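Local coordinates for extracellular matrix-binding protein EbhA (Staphylococcus aureus, PDB 2DGJ) that probably helps the bacterium adhere to host extracellular matrix as a giant cell wall-associated adhesin, of which this rod of three-helix bundles is one piece, at residues A[24-29]-A[70-75]; A[83-88]-A[105-110]; A[93-98]-A[127-132]; A[131-136]-A[168-173]; A[212-217]-A[227-232]. All coordinates share one frame; numbering follows the deposited sequence.

The five contacts are spread along a helical rod, with the centres of contacts 1 and 5 about 85 Å apart. Contacts 1 and 2 both use helix 73-88, their centres about 19 Å apart and without touching. Contact 2 lies about 17 Å from contact 3, centre to centre, and the two meet where Leu-88 CD1 packs 3.8 Å from Ile-94 CD1. Contacts 3 and 4 lie about 7 Å apart, centre to centre, share Ser-131 and Leu-132, and are joined by a probable hydrogen bond from Asn-96 N to Lys-172 O (3.0 Å). Contact 5, about 46 Å from contact 4 between centres, lies in the second GA module of this fragment. Sulfate and acetic acid, probably from the crystallisation liquor, sit beside contact 2.

Contact 1: residues A[24-29]-A[70-75]; sequences DAEQSK and ALNGDA
The amide of Asn-72 lies against the end of the Lys-29 chain, the two side chains crossing at about a right angle. OD1 of Asn-72 comes within 3.0 Å of Lys-29 CD, and ND2 of Asn-72 is 3.5 Å from Lys-29 CE. CG of Asn-72 stands between its own backbone N and carbonyl carbon (chi1 62°), and OD1 accepts a long but fairly straight hydrogen bond from Glu-26 N (3.3 Å, 164° at the hydrogen). The Glu-26 chain crosses the same amide obliquely, CG to ND2 of Asn-72 3.6 Å, with its carboxylate plane turned 81° from the amide. The amide thus lies alongside both chains, while Lys-29 NZ and Glu-26 OE1 make only a long salt bridge (4.0 Å). Beside this polar group the backbones run close: Ala-25 N is 3.4 Å from Gly-73 CA. Ala-25 CB also packs against Leu-71 CG (4.3 Å), while CD1 of Leu-71 reaches Lys-29 O (3.3 Å). Asp-24 turns its polar end to Gln-20 and to Val-112 N. Asn-72 and Glu-26 hold the N-cap positions of two helices, but the Asn-72 side chain makes no capping bond to its own helix, its OD1 bonding across to Glu-26 N instead. The contact so ties the start of helix 27-46 to that of helix 73-88, with Leu-71 also touching Tyr-22 of helix 20-23 and Tyr-33 of helix 27-46.

Contact 2: residues A[83-88]-A[105-110]; sequences AARQNL and QINQAT. With SO4 (sulfate ion), chain C; ACY (acetic acid), chain D.
Arg-85 sets CG anti to its carbonyl carbon (chi1 -59°) and stays extended from CG to NE, while Asn-107 CG is also anti to its carbonyl carbon, and the two side chains meet at about a right angle. The guanidinium takes Asn-107 OD1 side-on with two nitrogens: NH2 gives a bond of 2.8 Å to OD1, and NE a more bent one of 3.1 Å to the same atom. OD1 lies close to the guanidinium plane, and the amide is nearly coplanar with it, 29° apart. Over one face of the guanidinium, toward its rim, sits CG2 of Ile-106. These two helices belong to a GA module, a three-helix bundle, and Ile-106 fills the seam between them. Its CD1 presses on Ala-84 CB (3.5 Å) and meets Leu-88 CD2 at 4.1 Å. Helix 112-135 backs the same seam, with Val-115 on Ala-84 and Val-118 on Ile-106. Two small molecules, probably from the crystallisation liquor, lie beside the contact. Arg-85 NH2 makes a weak bond to acetic acid OXT, a molecule also bonded to Lys-81. Thr-110 holds the sulfate through its N (2.8 Å to O3) and through OG1 (2.7 Å to O1), and Thr-111 adds another bond to the ion.

Contact 3: residues A[93-98]-A[127-132]; sequences HITNAQ and GAMNSL
The capping box of Thr-95 and Gln-98, which starts helix 96-108, receives the end of Met-129, a selenomethionine, from helix 112-135. Gln-98 OE1 accepts from Thr-95 N (2.8 Å, 159° at the hydrogen), and Thr-95 OG1 in turn accepts a weak bond from Gln-98 N. The Met-129 chain is bent at chi2 and chi3 and meets Gln-98 tip to tip: its CE touches Gln-98 OE1 and His-93 O, both at 3.4 Å, and Thr-95 CG2 at 3.6 Å. Within this contact the methyl thus meets two oxygens and a threonine methyl. At the next residue, Asn-130 lies over one face of the His-93 ring. Its CB makes a CH-pi contact 4.0 Å from the ring centroid, 19° off the normal. ND2 of Asn-130 also stands over that face, ring and amide planes 45° apart; it comes to 2.9 Å from His-93 NE2, but at an angle too poor for a hydrogen bond. Segment 93-98 has further partners: Asp-126 accepts from His-93 N, Gly-175 O pairs with Thr-95 OG1, and Thr-178 O with Gln-98 NE2. Met-129 also packs on Ile-169 and Leu-170 of helix 153-170. Reciprocal side-chain and backbone bonds of this kind are the hallmark of a capping box at a helix N-terminus.

Contact 4: residues A[131-136]-A[168-173]; sequences SLQGAI and GILNKQ
The amide of Gln-133 is the flat group here, and it meets Leu-170 through its oxygen: OE1 stands 3.3 Å from Leu-170 CG and 3.5 Å from Leu-170 CD2. The two side chains cross obliquely. Gln-133 CG is anti to the backbone N (chi1 178°), and a bend at chi2 (63°) turns CD toward Leu-170, CD to CD2 4.0 Å. NE2 is engaged elsewhere, on Asn-137 OD1. The rest of the contact is hydrocarbon, and Leu-170 is its centre. One of its methyls, CD1, rests 3.8 Å from Leu-132 CD2; the other, CD2, meets Ile-136 CD1 at 3.5 Å, the two side chains reaching toward each other, tip to tip. Ile-169 adds CG2 at 4.0 Å from Leu-132 CD2, its side chain crossing that of Leu-132 at about a right angle. Helix 112-135 and helix 153-170 meet here near the C-terminal end of each, and Val-190 of helix 180-194 packs on Ile-136 while Ala-186 packs on Ile-169, so these three helices pack together; both segments lie within the FIVAR sequence range. No hydrogen bond crosses between the two segments. Their attraction is therefore one of methyl contacts and buried surface, with the Gln-133 oxygen lying on an aliphatic carbon and adding no directional bond.

Contact 5: residues A[212-217]-A[227-232]; sequences NTINGL and NLKHQV
Lys-229 NZ gives a weak hydrogen bond to Asn-215 OD1 (3.0 Å), the two side chains crossing at about a right angle. NZ is also 2.8 Å from ND2 of Asn-215, but both atoms are donors and no bond joins them. The Lys-229 chain bends at chi3 (72°), and its CE rests 3.1 Å from Asn-215 ND2. With two donors so close, the orientation modelled for this amide is doubtful, and the weak bond should be read with that caution. Beneath it the seam is hydrocarbon. Ile-214 has CG1 anti to its carbonyl carbon, beside the backbone N (chi1 -75°); CD1, carried further by an extended chi2 of -179°, touches two residues of the other helix: 3.6 Å to Leu-228 CB and 3.9 Å to Val-232 CG2. Ile-214 and Val-232 reach toward each other tip to tip, whereas Ile-214 and Leu-228 cross at about a right angle. The second isoleucine branch, CG2, meets Lys-229 CG at 4.0 Å, the two chains sliding past each other in opposite directions, so the lysine's aliphatic part covers the apolar seam while its ammonium turns to Asn-215. Lys-225 also takes the backbone oxygen of Asn-215. Helix 238-250 joins them, Val-244 packing on both Leu-228 and Val-232. Helices 199-215, 222-234 and 238-250 thus surround a core of branched aliphatic side chains, the compact three-helix bundle of a GA module.

Contact 1: residues A[24-29]-A[70-75]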
# COMPACT_ATOMS: atom_id res chain seq x y z
N ASP A 24 -12.55 2.97 6.88
CA ASP A 24 -11.27 3.66 7.08
C ASP A 24 -11.07 4.30 8.45
O ASP A 24 -10.06 4.97 8.67
CB ASP A 24 -11.06 4.71 6.00
CG ASP A 24 -10.91 4.10 4.62
OD1 ASP A 24 -10.15 3.12 4.51
OD2 ASP A 24 -11.53 4.60 3.66
N ALA A 25 -12.00 4.09 9.37
CA ALA A 25 -11.85 4.64 10.72
C ALA A 25 -10.65 3.95 11.36
O ALA A 25 -10.19 2.92 10.87
CB ALA A 25 -13.09 4.39 11.54
N GLU A 26 -10.15 4.52 12.45
CA GLU A 26 -9.01 3.94 13.13
C GLU A 26 -9.46 2.63 13.77
O GLU A 26 -10.58 2.53 14.28
CB GLU A 26 -8.47 4.91 14.19
CG GLU A 26 -8.20 6.30 13.62
CD GLU A 26 -7.53 7.24 14.61
OE1 GLU A 26 -8.03 7.38 15.74
OE2 GLU A 26 -6.49 7.85 14.25
N GLN A 27 -8.59 1.62 13.73
CA GLN A 27 -8.88 0.30 14.26
C GLN A 27 -9.64 0.32 15.58
O GLN A 27 -10.71 -0.28 15.70
CB GLN A 27 -7.59 -0.50 14.45
CG GLN A 27 -7.82 -2.00 14.67
CD GLN A 27 -6.54 -2.74 14.99
OE1 GLN A 27 -5.49 -2.45 14.41
NE2 GLN A 27 -6.61 -3.69 15.91
N SER A 28 -9.09 0.99 16.58
CA SER A 28 -9.70 1.07 17.90
C SER A 28 -11.15 1.57 17.87
O SER A 28 -12.00 1.08 18.62
CB SER A 28 -8.87 1.98 18.81
OG SER A 28 -8.82 3.30 18.29
N LYS A 29 -11.43 2.54 17.00
CA LYS A 29 -12.77 3.08 16.89
C LYS A 29 -13.71 2.08 16.23
O LYS A 29 -14.89 2.00 16.59
CB LYS A 29 -12.75 4.39 16.10
CG LYS A 29 -11.90 5.48 16.74
CD LYS A 29 -11.96 6.78 15.94
CE LYS A 29 -10.97 7.81 16.48
NZ LYS A 29 -11.26 8.19 17.89
N ALA A 70 -18.26 8.32 16.73
CA ALA A 70 -16.82 8.43 16.85
C ALA A 70 -16.06 7.93 15.61
O ALA A 70 -14.94 8.35 15.35
CB ALA A 70 -16.35 7.69 18.09
N LEU A 71 -16.67 7.01 14.86
CA LEU A 71 -16.05 6.51 13.64
C LEU A 71 -15.57 7.72 12.84
O LEU A 71 -16.36 8.63 12.55
CB LEU A 71 -17.06 5.69 12.84
CG LEU A 71 -17.14 4.18 13.11
CD1 LEU A 71 -16.74 3.86 14.53
CD2 LEU A 71 -18.55 3.71 12.83
N ASN A 72 -14.29 7.73 12.49
CA ASN A 72 -13.71 8.86 11.77
C ASN A 72 -13.12 8.55 10.41
O ASN A 72 -12.22 9.24 9.95
CB ASN A 72 -12.65 9.53 12.65
CG ASN A 72 -11.49 8.59 12.98
OD1 ASN A 72 -11.65 7.37 12.99
ND2 ASN A 72 -10.33 9.16 13.28
N GLY A 73 -13.65 7.52 9.75
CA GLY A 73 -13.14 7.17 8.44
C GLY A 73 -13.21 8.35 7.48
O GLY A 73 -12.28 8.58 6.71
N ASP A 74 -14.30 9.10 7.55
CA ASP A 74 -14.48 10.27 6.69
C ASP A 74 -13.42 11.33 6.96
O ASP A 74 -12.91 11.96 6.03
CB ASP A 74 -15.89 10.85 6.87
CG ASP A 74 -16.21 11.15 8.33
OD1 ASP A 74 -15.79 10.38 9.21
OD2 ASP A 74 -16.90 12.16 8.59
N ALA A 75 -13.07 11.52 8.23
CA ALA A 75 -12.06 12.49 8.60
C ALA A 75 -10.71 12.02 8.05
O ALA A 75 -9.88 12.81 7.64
CB ALA A 75 -11.99 12.64 10.11

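Contact 2: residues A[83-88]-A[105-110]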
# COMPACT_ATOMS: atom_id res chain seq x y z
N ALA A 83 -3.18 14.96 1.88
CA ALA A 83 -1.83 14.45 1.72
C ALA A 83 -1.51 14.26 0.24
O ALA A 83 -0.41 14.59 -0.21
CB ALA A 83 -1.69 13.12 2.48
N ALA A 84 -2.47 13.73 -0.51
CA ALA A 84 -2.27 13.50 -1.93
C ALA A 84 -2.10 14.81 -2.69
O ALA A 84 -1.24 14.92 -3.57
CB ALA A 84 -3.46 12.72 -2.49
N ARG A 85 -2.91 15.80 -2.36
CA ARG A 85 -2.83 17.08 -3.03
C ARG A 85 -1.47 17.72 -2.76
O ARG A 85 -0.87 18.31 -3.65
CB ARG A 85 -3.95 18.01 -2.56
CG ARG A 85 -5.36 17.47 -2.80
CD ARG A 85 -6.40 18.59 -2.77
NE ARG A 85 -7.76 18.07 -2.87
CZ ARG A 85 -8.47 17.61 -1.84
NH1 ARG A 85 -7.95 17.60 -0.61
NH2 ARG A 85 -9.68 17.11 -2.04
N GLN A 86 -1.00 17.58 -1.53
CA GLN A 86 0.29 18.13 -1.14
C GLN A 86 1.39 17.47 -1.97
O GLN A 86 2.27 18.15 -2.49
CB GLN A 86 0.54 17.89 0.35
CG GLN A 86 1.91 18.35 0.83
CD GLN A 86 2.22 19.79 0.48
OE1 GLN A 86 1.38 20.68 0.67
NE2 GLN A 86 3.42 20.03 -0.02
N ASN A 87 1.31 16.15 -2.09
CA ASN A 87 2.29 15.39 -2.86
C ASN A 87 2.20 15.72 -4.34
O ASN A 87 3.22 15.89 -5.01
CB ASN A 87 2.06 13.89 -2.67
CG ASN A 87 3.09 13.05 -3.41
OD1 ASN A 87 4.21 12.86 -2.93
ND2 ASN A 87 2.72 12.56 -4.59
N LEU A 88 0.99 15.81 -4.86
CA LEU A 88 0.77 16.12 -6.27
C LEU A 88 1.47 17.40 -6.70
O LEU A 88 2.00 17.49 -7.81
CB LEU A 88 -0.73 16.23 -6.55
CG LEU A 88 -1.15 16.59 -7.98
CD1 LEU A 88 -0.69 15.50 -8.92
CD2 LEU A 88 -2.66 16.75 -8.05
N GLN A 105 -9.10 12.93 -9.80
CA GLN A 105 -9.23 11.58 -9.27
C GLN A 105 -9.08 11.60 -7.75
O GLN A 105 -9.67 10.78 -7.05
CB GLN A 105 -8.18 10.65 -9.90
CG GLN A 105 -8.31 10.54 -11.41
CD GLN A 105 -7.27 9.63 -12.03
OE1 GLN A 105 -6.07 9.83 -11.86
NE2 GLN A 105 -7.73 8.62 -12.77
N ILE A 106 -8.28 12.54 -7.25
CA ILE A 106 -8.08 12.67 -5.81
C ILE A 106 -9.39 13.13 -5.18
O ILE A 106 -9.84 12.59 -4.17
CB ILE A 106 -6.99 13.71 -5.49
CG1 ILE A 106 -5.61 13.14 -5.82
CG2 ILE A 106 -7.07 14.12 -4.02
CD1 ILE A 106 -4.46 14.10 -5.54
N ASN A 107 -10.01 14.14 -5.79
CA ASN A 107 -11.27 14.67 -5.28
C ASN A 107 -12.40 13.66 -5.41
O ASN A 107 -13.32 13.64 -4.58
CB ASN A 107 -11.65 15.96 -6.02
CG ASN A 107 -10.61 17.06 -5.85
OD1 ASN A 107 -9.96 17.16 -4.81
ND2 ASN A 107 -10.47 17.90 -6.87
N GLN A 108 -12.33 12.81 -6.43
CA GLN A 108 -13.36 11.81 -6.66
C GLN A 108 -13.19 10.52 -5.86
O GLN A 108 -14.11 9.71 -5.79
CB GLN A 108 -13.45 11.47 -8.15
CG GLN A 108 -14.64 12.10 -8.87
CD GLN A 108 -14.57 13.61 -8.88
OE1 GLN A 108 -13.81 14.21 -9.64
NE2 GLN A 108 -15.37 14.25 -8.02
N ALA A 109 -12.01 10.32 -5.28
CA ALA A 109 -11.73 9.12 -4.49
C ALA A 109 -12.65 9.02 -3.27
O ALA A 109 -12.81 9.99 -2.53
CB ALA A 109 -10.27 9.11 -4.05
N THR A 110 -13.24 7.85 -3.07
CA THR A 110 -14.15 7.63 -1.95
C THR A 110 -13.54 6.87 -0.78
O THR A 110 -14.14 6.79 0.30
CB THR A 110 -15.41 6.87 -2.39
OG1 THR A 110 -15.03 5.59 -2.92
CG2 THR A 110 -16.17 7.65 -3.45
S SO4 C . -12.58 4.52 -4.90
O1 SO4 C . -13.96 4.89 -5.29
O2 SO4 C . -11.80 4.21 -6.12
O3 SO4 C . -11.95 5.66 -4.21
O4 SO4 C . -12.62 3.33 -4.04
C ACY D . -12.96 16.48 -1.07
O ACY D . -13.71 15.57 -0.82
OXT ACY D . -12.20 17.01 -0.09
CH3 ACY D . -12.86 17.02 -2.47

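Contact 3: residues A[93-98]-A[127-132]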
# COMPACT_ATOMS: atom_id res chain seq x y z
N HIS A 93 7.07 17.31 -13.31
CA HIS A 93 7.15 16.85 -14.69
C HIS A 93 5.85 16.59 -15.42
O HIS A 93 5.80 16.67 -16.64
CB HIS A 93 8.05 15.62 -14.74
CG HIS A 93 9.38 15.84 -14.07
ND1 HIS A 93 10.38 16.61 -14.63
CD2 HIS A 93 9.84 15.44 -12.86
CE1 HIS A 93 11.39 16.68 -13.80
NE2 HIS A 93 11.10 15.98 -12.71
N ILE A 94 4.78 16.28 -14.69
CA ILE A 94 3.50 16.03 -15.33
C ILE A 94 2.97 17.32 -15.97
O ILE A 94 3.30 18.42 -15.53
CB ILE A 94 2.44 15.53 -14.32
CG1 ILE A 94 2.28 16.54 -13.19
CG2 ILE A 94 2.85 14.17 -13.78
CD1 ILE A 94 1.17 16.19 -12.21
N THR A 95 2.16 17.18 -17.02
CA THR A 95 1.61 18.34 -17.71
C THR A 95 0.39 18.83 -16.93
O THR A 95 -0.14 18.10 -16.08
CB THR A 95 1.17 17.99 -19.14
OG1 THR A 95 0.15 16.99 -19.10
CG2 THR A 95 2.36 17.45 -19.95
N ASN A 96 -0.06 20.04 -17.22
CA ASN A 96 -1.21 20.60 -16.54
C ASN A 96 -2.43 19.69 -16.68
O ASN A 96 -3.17 19.49 -15.72
CB ASN A 96 -1.54 21.99 -17.09
CG ASN A 96 -0.42 22.99 -16.86
OD1 ASN A 96 0.22 23.00 -15.81
ND2 ASN A 96 -0.17 23.85 -17.85
N ALA A 97 -2.62 19.14 -17.87
CA ALA A 97 -3.74 18.25 -18.12
C ALA A 97 -3.65 17.02 -17.23
O ALA A 97 -4.66 16.54 -16.70
CB ALA A 97 -3.77 17.83 -19.59
N GLN A 98 -2.43 16.50 -17.08
CA GLN A 98 -2.22 15.32 -16.25
C GLN A 98 -2.46 15.69 -14.80
O GLN A 98 -3.04 14.91 -14.04
CB GLN A 98 -0.79 14.79 -16.42
CG GLN A 98 -0.43 14.39 -17.84
CD GLN A 98 0.97 13.81 -17.95
OE1 GLN A 98 1.93 14.40 -17.45
NE2 GLN A 98 1.10 12.67 -18.62
N GLY A 127 7.33 10.03 -12.63
CA GLY A 127 8.62 9.39 -12.78
C GLY A 127 8.89 9.07 -14.23
O GLY A 127 10.01 9.25 -14.72
N ALA A 128 7.87 8.60 -14.93
CA ALA A 128 8.00 8.25 -16.34
C ALA A 128 8.22 9.50 -17.19
O ALA A 128 9.05 9.51 -18.10
CB ALA A 128 6.75 7.52 -16.81
N MSE A 129 7.47 10.56 -16.88
CA MSE A 129 7.61 11.82 -17.60
C MSE A 129 9.04 12.32 -17.41
O MSE A 129 9.67 12.81 -18.35
CB MSE A 129 6.64 12.87 -17.04
CG MSE A 129 5.19 12.64 -17.42
SE MSE A 129 4.88 12.91 -19.31
CE MSE A 129 4.71 14.84 -19.31
N ASN A 130 9.56 12.16 -16.20
CA ASN A 130 10.92 12.58 -15.88
C ASN A 130 11.90 11.82 -16.76
O ASN A 130 12.88 12.39 -17.25
CB ASN A 130 11.21 12.30 -14.41
CG ASN A 130 12.57 12.83 -13.97
OD1 ASN A 130 13.39 12.09 -13.44
ND2 ASN A 130 12.81 14.12 -14.19
N SER A 131 11.64 10.54 -16.95
CA SER A 131 12.50 9.70 -17.77
C SER A 131 12.45 10.12 -19.23
O SER A 131 13.48 10.22 -19.90
CB SER A 131 12.09 8.23 -17.64
OG SER A 131 12.28 7.75 -16.32
N LEU A 132 11.24 10.39 -19.72
CA LEU A 132 11.07 10.81 -21.10
C LEU A 132 11.76 12.14 -21.34
O LEU A 132 12.32 12.38 -22.40
CB LEU A 132 9.58 10.94 -21.45
CG LEU A 132 9.24 11.37 -22.88
CD1 LEU A 132 9.93 10.45 -23.87
CD2 LEU A 132 7.74 11.34 -23.08

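Contact 4: residues A[131-136]-A[168-173]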
# COMPACT_ATOMS: atom_id res chain seq x y z
N SER A 131 11.64 10.54 -16.95
CA SER A 131 12.50 9.70 -17.77
C SER A 131 12.45 10.12 -19.23
O SER A 131 13.48 10.22 -19.90
CB SER A 131 12.09 8.23 -17.64
OG SER A 131 12.28 7.75 -16.32
N LEU A 132 11.24 10.39 -19.72
CA LEU A 132 11.07 10.81 -21.10
C LEU A 132 11.76 12.14 -21.34
O LEU A 132 12.32 12.38 -22.40
CB LEU A 132 9.58 10.94 -21.45
CG LEU A 132 9.24 11.37 -22.88
CD1 LEU A 132 9.93 10.45 -23.87
CD2 LEU A 132 7.74 11.34 -23.08
N GLN A 133 11.72 13.01 -20.33
CA GLN A 133 12.35 14.32 -20.42
C GLN A 133 13.87 14.15 -20.50
O GLN A 133 14.54 14.85 -21.26
CB GLN A 133 12.00 15.16 -19.18
CG GLN A 133 12.65 16.54 -19.15
CD GLN A 133 12.21 17.43 -20.31
OE1 GLN A 133 11.03 17.75 -20.44
NE2 GLN A 133 13.16 17.82 -21.15
N GLY A 134 14.40 13.23 -19.70
CA GLY A 134 15.83 13.00 -19.70
C GLY A 134 16.33 12.39 -20.99
O GLY A 134 17.43 12.70 -21.45
N ALA A 135 15.52 11.53 -21.59
CA ALA A 135 15.88 10.87 -22.83
C ALA A 135 16.10 11.86 -23.98
O ALA A 135 16.82 11.55 -24.93
CB ALA A 135 14.80 9.87 -23.22
N ILE A 136 15.50 13.04 -23.89
CA ILE A 136 15.65 14.03 -24.95
C ILE A 136 16.33 15.33 -24.52
O ILE A 136 16.23 16.34 -25.20
CB ILE A 136 14.29 14.40 -25.58
CG1 ILE A 136 13.46 15.24 -24.61
CG2 ILE A 136 13.52 13.13 -25.96
CD1 ILE A 136 12.22 15.84 -25.23
N GLY A 168 5.83 16.82 -27.56
CA GLY A 168 4.40 17.10 -27.51
C GLY A 168 3.80 16.59 -26.22
O GLY A 168 2.96 17.25 -25.61
N ILE A 169 4.24 15.41 -25.79
CA ILE A 169 3.76 14.80 -24.55
C ILE A 169 4.28 15.58 -23.34
O ILE A 169 3.60 15.72 -22.33
CB ILE A 169 4.25 13.33 -24.45
CG1 ILE A 169 3.52 12.47 -25.48
CG2 ILE A 169 4.06 12.80 -23.04
CD1 ILE A 169 4.03 11.04 -25.55
N LEU A 170 5.50 16.10 -23.47
CA LEU A 170 6.16 16.84 -22.40
C LEU A 170 5.64 18.25 -22.13
O LEU A 170 5.59 18.68 -20.98
CB LEU A 170 7.67 16.88 -22.68
CG LEU A 170 8.60 15.96 -21.89
CD1 LEU A 170 7.85 14.75 -21.37
CD2 LEU A 170 9.76 15.55 -22.78
N ASN A 171 5.28 18.98 -23.19
CA ASN A 171 4.80 20.35 -23.02
C ASN A 171 3.72 20.41 -21.94
O ASN A 171 2.61 19.89 -22.11
CB ASN A 171 4.25 20.88 -24.35
CG ASN A 171 4.03 22.39 -24.32
OD1 ASN A 171 3.24 22.89 -23.53
ND2 ASN A 171 4.74 23.11 -25.17
N LYS A 172 4.05 21.06 -20.83
CA LYS A 172 3.12 21.17 -19.71
C LYS A 172 1.88 21.99 -20.03
O LYS A 172 0.79 21.71 -19.51
CB LYS A 172 3.85 21.78 -18.50
CG LYS A 172 5.02 20.97 -17.99
CD LYS A 172 5.63 21.62 -16.76
CE LYS A 172 6.83 20.84 -16.26
NZ LYS A 172 7.45 21.48 -15.06
N GLN A 173 2.03 23.00 -20.88
CA GLN A 173 0.90 23.85 -21.23
C GLN A 173 -0.08 23.24 -22.22
O GLN A 173 -1.29 23.45 -22.10
CB GLN A 173 1.40 25.18 -21.80
CG GLN A 173 1.79 26.21 -20.74
CD GLN A 173 2.05 27.59 -21.34
OE1 GLN A 173 3.02 27.79 -22.08
NE2 GLN A 173 1.17 28.54 -21.04

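Contact 5: residues A[212-217]-A[227-232]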
# COMPACT_ATOMS: atom_id res chain seq x y z
N ASN A 212 39.70 1.87 -50.76
CA ASN A 212 39.93 0.72 -51.61
C ASN A 212 39.65 1.04 -53.07
O ASN A 212 40.30 0.50 -53.97
CB ASN A 212 39.06 -0.46 -51.16
CG ASN A 212 39.48 -1.02 -49.81
OD1 ASN A 212 40.66 -0.95 -49.43
ND2 ASN A 212 38.53 -1.58 -49.08
N THR A 213 38.68 1.91 -53.31
CA THR A 213 38.34 2.30 -54.68
C THR A 213 39.46 3.15 -55.26
O THR A 213 39.85 2.96 -56.41
CB THR A 213 37.01 3.08 -54.74
OG1 THR A 213 36.97 4.04 -53.68
CG2 THR A 213 35.83 2.15 -54.62
N ILE A 214 39.98 4.09 -54.47
CA ILE A 214 41.06 4.94 -54.93
C ILE A 214 42.30 4.11 -55.28
O ILE A 214 42.93 4.31 -56.32
CB ILE A 214 41.45 5.99 -53.86
CG1 ILE A 214 40.39 7.09 -53.79
CG2 ILE A 214 42.81 6.59 -54.17
CD1 ILE A 214 40.67 8.18 -52.78
N ASN A 215 42.64 3.17 -54.40
CA ASN A 215 43.80 2.31 -54.61
C ASN A 215 43.73 1.57 -55.94
O ASN A 215 44.77 1.29 -56.55
CB ASN A 215 43.93 1.29 -53.48
CG ASN A 215 44.99 1.68 -52.46
OD1 ASN A 215 46.14 1.96 -52.82
ND2 ASN A 215 44.62 1.69 -51.19
N GLY A 216 42.52 1.26 -56.38
CA GLY A 216 42.34 0.52 -57.62
C GLY A 216 42.12 1.31 -58.89
O GLY A 216 41.88 0.73 -59.94
N LEU A 217 42.18 2.64 -58.80
CA LEU A 217 41.98 3.48 -59.97
C LEU A 217 43.18 3.45 -60.92
O LEU A 217 44.33 3.54 -60.48
CB LEU A 217 41.67 4.92 -59.55
CG LEU A 217 40.19 5.32 -59.51
CD1 LEU A 217 39.34 4.21 -58.91
CD2 LEU A 217 40.04 6.62 -58.73
N ASN A 227 48.00 10.84 -51.50
CA ASN A 227 47.41 12.13 -51.18
C ASN A 227 45.91 11.98 -50.92
O ASN A 227 45.42 12.30 -49.84
CB ASN A 227 47.64 13.11 -52.34
CG ASN A 227 46.91 14.43 -52.15
OD1 ASN A 227 47.03 15.08 -51.11
ND2 ASN A 227 46.15 14.84 -53.16
N LEU A 228 45.19 11.48 -51.92
CA LEU A 228 43.75 11.28 -51.81
C LEU A 228 43.37 10.39 -50.64
O LEU A 228 42.41 10.67 -49.93
CB LEU A 228 43.22 10.69 -53.12
CG LEU A 228 42.70 11.65 -54.20
CD1 LEU A 228 43.41 12.98 -54.13
CD2 LEU A 228 42.89 11.01 -55.56
N LYS A 229 44.11 9.30 -50.45
CA LYS A 229 43.84 8.38 -49.36
C LYS A 229 43.98 9.10 -48.02
O LYS A 229 43.22 8.85 -47.09
CB LYS A 229 44.79 7.18 -49.43
CG LYS A 229 44.50 6.24 -50.59
CD LYS A 229 45.64 5.24 -50.83
CE LYS A 229 45.70 4.17 -49.74
NZ LYS A 229 46.70 3.12 -50.09
N HIS A 230 44.95 10.00 -47.93
CA HIS A 230 45.17 10.76 -46.71
C HIS A 230 44.01 11.74 -46.53
O HIS A 230 43.56 11.98 -45.41
CB HIS A 230 46.48 11.54 -46.79
CG HIS A 230 46.87 12.19 -45.50
ND1 HIS A 230 47.15 11.46 -44.35
CD2 HIS A 230 47.03 13.48 -45.16
CE1 HIS A 230 47.46 12.29 -43.38
NE2 HIS A 230 47.39 13.53 -43.84
N GLN A 231 43.53 12.31 -47.63
CA GLN A 231 42.41 13.25 -47.57
C GLN A 231 41.17 12.52 -47.06
O GLN A 231 40.32 13.10 -46.39
CB GLN A 231 42.14 13.85 -48.95
CG GLN A 231 43.36 14.46 -49.61
CD GLN A 231 43.01 15.60 -50.55
OE1 GLN A 231 42.05 15.52 -51.31
NE2 GLN A 231 43.79 16.68 -50.49
N VAL A 232 41.06 11.23 -47.39
CA VAL A 232 39.94 10.42 -46.95
C VAL A 232 40.10 10.16 -45.45
O VAL A 232 39.13 10.18 -44.69
CB VAL A 232 39.92 9.06 -47.68
CG1 VAL A 232 38.91 8.13 -47.01
CG2 VAL A 232 39.59 9.25 -49.15